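PDB 5MY7: adhesin from Neisseria meningitidis, which inhibits lysozyme and probably also takes part in adhesion of the bacterium to host cells. Local coordinates for residues K31-S35 with S101-Q105; K43-T47 with A59-I63. One frame throughout, in Å; residues are numbered along the deposited sequence.

Interaction 1 of 2, residues K31-S35 with S101-Q105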
loop_
_atom_site.group_PDB
_atom_site.type_symbol
_atom_site.label_atom_id
_atom_site.label_comp_id
_atom_site.label_asym_id
_atom_site.label_seq_id
_atom_site.Cartn_x
_atom_site.Cartn_y
_atom_site.Cartn_z
ATOM N N LYS A 31 4.042 12.539 -5.810
ATOM C CA LYS A 31 3.271 11.294 -5.944
ATOM C C LYS A 31 3.895 10.377 -6.998
ATOM O O LYS A 31 4.401 10.852 -8.012
ATOM C CB LYS A 31 1.835 11.611 -6.389
ATOM C CG LYS A 31 1.046 12.518 -5.465
ATOM C CD LYS A 31 -0.329 12.796 -6.043
ATOM C CE LYS A 31 -1.060 13.779 -5.166
ATOM N NZ LYS A 31 -2.389 14.082 -5.746
ATOM N N LYS A 32 3.819 9.072 -6.728
ATOM C CA LYS A 32 4.186 8.028 -7.731
ATOM C C LYS A 32 3.135 6.909 -7.725
ATOM O O LYS A 32 2.739 6.433 -6.657
ATOM C CB LYS A 32 5.564 7.389 -7.420
ATOM C CG LYS A 32 6.758 8.331 -7.317
ATOM C CD LYS A 32 7.141 8.963 -8.653
ATOM C CE LYS A 32 8.109 10.120 -8.444
ATOM N NZ LYS A 32 8.295 10.827 -9.737
ATOM N N THR A 33 2.738 6.443 -8.907
ATOM C CA THR A 33 1.664 5.436 -9.038
ATOM C C THR A 33 2.219 4.120 -9.592
ATOM O O THR A 33 3.012 4.144 -10.556
ATOM C CB THR A 33 0.527 5.989 -9.913
ATOM O OG1 THR A 33 -0.023 7.179 -9.299
ATOM C CG2 THR A 33 -0.600 4.963 -10.104
ATOM N N VAL A 34 1.785 3.010 -9.010
ATOM C CA VAL A 34 2.174 1.658 -9.429
ATOM C C VAL A 34 0.888 0.838 -9.678
ATOM O O VAL A 34 -0.058 0.878 -8.848
ATOM C CB VAL A 34 3.078 0.924 -8.379
ATOM C CG1 VAL A 34 3.474 -0.463 -8.861
ATOM C CG2 VAL A 34 4.285 1.773 -8.062
ATOM N N SER A 35 0.844 0.122 -10.826
ATOM C CA SER A 35 -0.254 -0.816 -11.120
ATOM C C SER A 35 0.183 -2.242 -10.831
ATOM O O SER A 35 1.304 -2.626 -11.204
ATOM C CB SER A 35 -0.707 -0.673 -12.607
ATOM O OG SER A 35 -1.249 0.618 -12.796
ATOM N N SER A 101 13.499 2.005 -4.782
ATOM C CA SER A 101 12.986 0.698 -4.319
ATOM C C SER A 101 11.483 0.475 -4.577
ATOM O O SER A 101 11.018 -0.665 -4.734
ATOM C CB SER A 101 13.253 0.480 -2.795
ATOM O OG SER A 101 12.165 0.907 -1.945
ATOM N N TYR A 102 10.722 1.558 -4.575
ATOM C CA TYR A 102 9.281 1.427 -4.442
ATOM C C TYR A 102 8.573 0.622 -5.556
ATOM O O TYR A 102 7.607 -0.070 -5.244
ATOM C CB TYR A 102 8.617 2.816 -4.238
ATOM C CG TYR A 102 8.441 3.608 -5.510
ATOM C CD1 TYR A 102 9.486 4.374 -6.049
ATOM C CD2 TYR A 102 7.227 3.609 -6.176
ATOM C CE1 TYR A 102 9.327 5.083 -7.226
ATOM C CE2 TYR A 102 7.061 4.296 -7.357
ATOM C CZ TYR A 102 8.100 5.049 -7.865
ATOM O OH TYR A 102 7.883 5.745 -9.024
ATOM N N ARG A 103 9.049 0.718 -6.813
ATOM C CA ARG A 103 8.467 -0.002 -7.968
ATOM C C ARG A 103 8.796 -1.484 -8.023
ATOM O O ARG A 103 8.320 -2.172 -8.904
ATOM C CB ARG A 103 8.909 0.609 -9.325
ATOM C CG ARG A 103 8.269 1.930 -9.649
ATOM C CD ARG A 103 8.342 2.293 -11.136
ATOM N NE ARG A 103 7.628 3.562 -11.312
ATOM C CZ ARG A 103 6.302 3.706 -11.451
ATOM N NH1 ARG A 103 5.485 2.652 -11.530
ATOM N NH2 ARG A 103 5.787 4.930 -11.556
ATOM N N LYS A 104 9.669 -1.965 -7.143
ATOM C CA LYS A 104 10.040 -3.397 -7.132
ATOM C C LYS A 104 9.422 -4.161 -5.957
ATOM O O LYS A 104 9.695 -5.351 -5.776
ATOM C CB LYS A 104 11.574 -3.550 -7.054
ATOM C CG LYS A 104 12.415 -2.721 -8.024
ATOM C CD LYS A 104 13.701 -2.300 -7.318
ATOM C CE LYS A 104 14.663 -1.596 -8.237
ATOM N NZ LYS A 104 15.254 -2.542 -9.227
ATOM N N GLN A 105 8.620 -3.509 -5.140
ATOM C CA GLN A 105 8.104 -4.165 -3.939
ATOM C C GLN A 105 6.773 -4.887 -4.200
ATOM O O GLN A 105 5.913 -4.331 -4.916
ATOM C CB GLN A 105 7.881 -3.158 -2.784
ATOM C CG GLN A 105 9.130 -2.419 -2.325
ATOM C CD GLN A 105 10.294 -3.354 -2.059
ATOM O OE1 GLN A 105 10.199 -4.236 -1.232
ATOM N NE2 GLN A 105 11.411 -3.164 -2.786
#

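Interaction 2 of 2, residues K43-T47 with A59-I63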
loop_
_atom_site.group_PDB
_atom_site.type_symbol
_atom_site.label_atom_id
_atom_site.label_comp_id
_atom_site.label_asym_id
_atom_site.label_seq_id
_atom_site.Cartn_x
_atom_site.Cartn_y
_atom_site.Cartn_z
ATOM N N LYS A 43 -6.800 -6.702 -9.841
ATOM C CA LYS A 43 -5.946 -5.588 -10.286
ATOM C C LYS A 43 -6.184 -4.352 -9.400
ATOM O O LYS A 43 -7.305 -4.060 -9.029
ATOM C CB LYS A 43 -6.228 -5.248 -11.764
ATOM C CG LYS A 43 -5.744 -6.357 -12.697
ATOM C CD LYS A 43 -6.120 -6.220 -14.166
ATOM C CE LYS A 43 -5.716 -7.493 -14.924
ATOM N NZ LYS A 43 -6.547 -8.688 -14.556
ATOM N N VAL A 44 -5.103 -3.694 -9.017
ATOM C CA VAL A 44 -5.216 -2.475 -8.208
ATOM C C VAL A 44 -4.106 -1.473 -8.552
ATOM O O VAL A 44 -2.939 -1.888 -8.768
ATOM C CB VAL A 44 -5.254 -2.830 -6.663
ATOM C CG1 VAL A 44 -3.956 -3.484 -6.158
ATOM C CG2 VAL A 44 -5.604 -1.596 -5.818
ATOM N N LYS A 45 -4.474 -0.182 -8.553
ATOM C CA LYS A 45 -3.551 0.916 -8.781
ATOM C C LYS A 45 -3.376 1.669 -7.455
ATOM O O LYS A 45 -4.385 2.128 -6.854
ATOM C CB LYS A 45 -4.116 1.848 -9.864
ATOM C CG LYS A 45 -3.198 2.918 -10.401
ATOM C CD LYS A 45 -3.819 3.651 -11.621
ATOM C CE LYS A 45 -5.114 4.439 -11.275
ATOM N NZ LYS A 45 -5.117 5.400 -10.071
ATOM N N VAL A 46 -2.115 1.865 -7.049
ATOM C CA VAL A 46 -1.806 2.543 -5.770
ATOM C C VAL A 46 -0.882 3.718 -6.012
ATOM O O VAL A 46 0.122 3.597 -6.724
ATOM C CB VAL A 46 -1.116 1.581 -4.737
ATOM C CG1 VAL A 46 -0.891 2.282 -3.373
ATOM C CG2 VAL A 46 -1.950 0.315 -4.571
ATOM N N THR A 47 -1.235 4.866 -5.411
ATOM C CA THR A 47 -0.466 6.099 -5.455
ATOM C C THR A 47 0.183 6.353 -4.091
ATOM O O THR A 47 -0.523 6.374 -3.073
ATOM C CB THR A 47 -1.339 7.285 -5.899
ATOM O OG1 THR A 47 -1.881 7.013 -7.204
ATOM C CG2 THR A 47 -0.514 8.606 -5.930
ATOM N N ALA A 59 -0.442 5.782 1.260
ATOM C CA ALA A 59 -0.766 4.948 0.073
ATOM C C ALA A 59 -2.239 5.117 -0.214
ATOM O O ALA A 59 -3.070 4.966 0.680
ATOM C CB ALA A 59 -0.459 3.473 0.353
ATOM N N SER A 60 -2.607 5.420 -1.477
ATOM C CA SER A 60 -4.017 5.647 -1.891
ATOM C C SER A 60 -4.357 4.611 -2.988
ATOM O O SER A 60 -3.764 4.649 -4.086
ATOM C CB SER A 60 -4.182 7.117 -2.404
ATOM O OG SER A 60 -5.483 7.361 -2.857
ATOM N N ALA A 61 -5.297 3.703 -2.696
ATOM C CA ALA A 61 -5.662 2.578 -3.618
ATOM C C ALA A 61 -7.091 2.816 -4.099
ATOM O O ALA A 61 -7.971 3.232 -3.319
ATOM C CB ALA A 61 -5.628 1.258 -2.843
ATOM N N VAL A 62 -7.344 2.553 -5.387
ATOM C CA VAL A 62 -8.715 2.665 -5.883
ATOM C C VAL A 62 -9.369 1.273 -5.740
ATOM O O VAL A 62 -8.915 0.307 -6.367
ATOM C CB VAL A 62 -8.738 3.164 -7.355
ATOM C CG1 VAL A 62 -10.181 3.231 -7.805
ATOM C CG2 VAL A 62 -8.064 4.537 -7.426
ATOM N N ILE A 63 -10.388 1.162 -4.875
ATOM C CA ILE A 63 -11.037 -0.112 -4.537
ATOM C C ILE A 63 -12.541 0.078 -4.843
ATOM O O ILE A 63 -13.185 1.029 -4.314
ATOM C CB ILE A 63 -10.784 -0.535 -3.057
ATOM C CG1 ILE A 63 -9.266 -0.652 -2.819
ATOM C CG2 ILE A 63 -11.558 -1.837 -2.757
ATOM C CD1 ILE A 63 -8.924 -0.873 -1.332
HETATM O O HOH W 1 -7.391 0.219 -8.743
#

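Interaction 1 of 2, residues K31-S35 with S101-Q105
Thr-33 O, on an edge strand of a four-stranded antiparallel sheet of the ACP-like domain, accepts two weak hydrogen bonds from one guanidinium: Arg-103 NH1 at 3.0 Å and Arg-103 NH2 at 3.1 Å. The carbonyl lies at the edge of the guanidinium, near its plane, and both N-H...O angles are 132°. The CA-to-CB bond of Thr-33 points away from 101-105, and its OG1 is paired with Thr-47 of the next strand. The Tyr-102 side chain touches both Lys-32 and Val-34, whose side chains share a face of the strand: Lys-32 CB is 3.3 Å from Tyr-102 OH and Val-34 CG2 is 3.8 Å from Tyr-102 CE2. The turn closes on itself, as Ser-101 O receives Lys-104 N (3.1 Å) and Gln-105 NE2 (3.2 Å), while Ser-101 OG bonds to Val-96 O and Asp-98 N. Since strand 31-37 borders only strand 43-50 in its sheet, the outward carbonyl of Thr-33 has no strand partner; the guanidinium from the loop joining strands 91-94 and 107-110 supplies its donors instead, through bent, weak bonds.

Interaction 2 of 2, residues K43-T47 with A59-I63
Val-44, Val-46, Ala-59 and Ala-61 form the apolar centre, on one face of the hairpin of strands 43-50 and 56-63, the middle of one of the two antiparallel sheets of the ACP-like domain. Val-46 CG1 lies 3.9 Å from Ala-59 CB and Val-46 CG2 lies 4.2 Å from Ala-61 CB, while Val-44 CG2 reaches Ala-61 CB at 4.1 Å. The small alanines leave room for the valine branches, and Leu-92 of the second sheet packs on Val-46 and Ala-59. Val-46 and Ala-61 are a non-hydrogen-bonded antiparallel pair with CA atoms 4.4 Å apart; the strand segments run at 155°. Next to it, Thr-47 and Ser-60 form a hydrogen-bonded pair: Thr-47 N to Ser-60 O is 2.9 Å and Ser-60 N to Thr-47 O is 2.8 Å. A CA-H...O contact from Val-46 CA to Ser-60 O, 3.3 Å, supplements them. Toward the other end the pairing loosens. Val-62 N reaches Lys-45 O in a weak bond of 3.3 Å, and in the same pair a water stands in for the second bond, accepting from Lys-45 N (3.0 Å) and donating to Val-62 O (2.8 Å). On the opposite face, Thr-47 OG1 bonds to Thr-33 and Ser-60 OG to Arg-67, tying the hairpin to both flanking strands. Lys-45 runs along this polar side, its NZ 4.1 Å from Val-62 CG2 and close to the like-charged Arg-67. The two faces thus differ in chemistry: small aliphatic side chains meet the second sheet, whereas hydroxyls and charges line the other side, and water enters where the strands part.

In the fold
Interaction 2 is a buried, local pairing of neighbouring strands in the middle of the first sheet; interaction 1 is a surface contact bringing together segments 66 residues apart, and its chain loop encloses the hairpin. They share that sheet: Thr-33 OG1 and Thr-47 OG1 are 2.8 Å apart and Val-34 N lies 2.9 Å from Val-46 O, both probable hydrogen bonds, so strand 31-37 has the hairpin along one edge and the 101-105 turn beside the other. Regular backbone bonds and aliphatic packing prevail in 43-47 with 59-63, whereas side chains from an irregular turn make the contact of 101-105 with 31-35, joining the first sheet to a connection within the second.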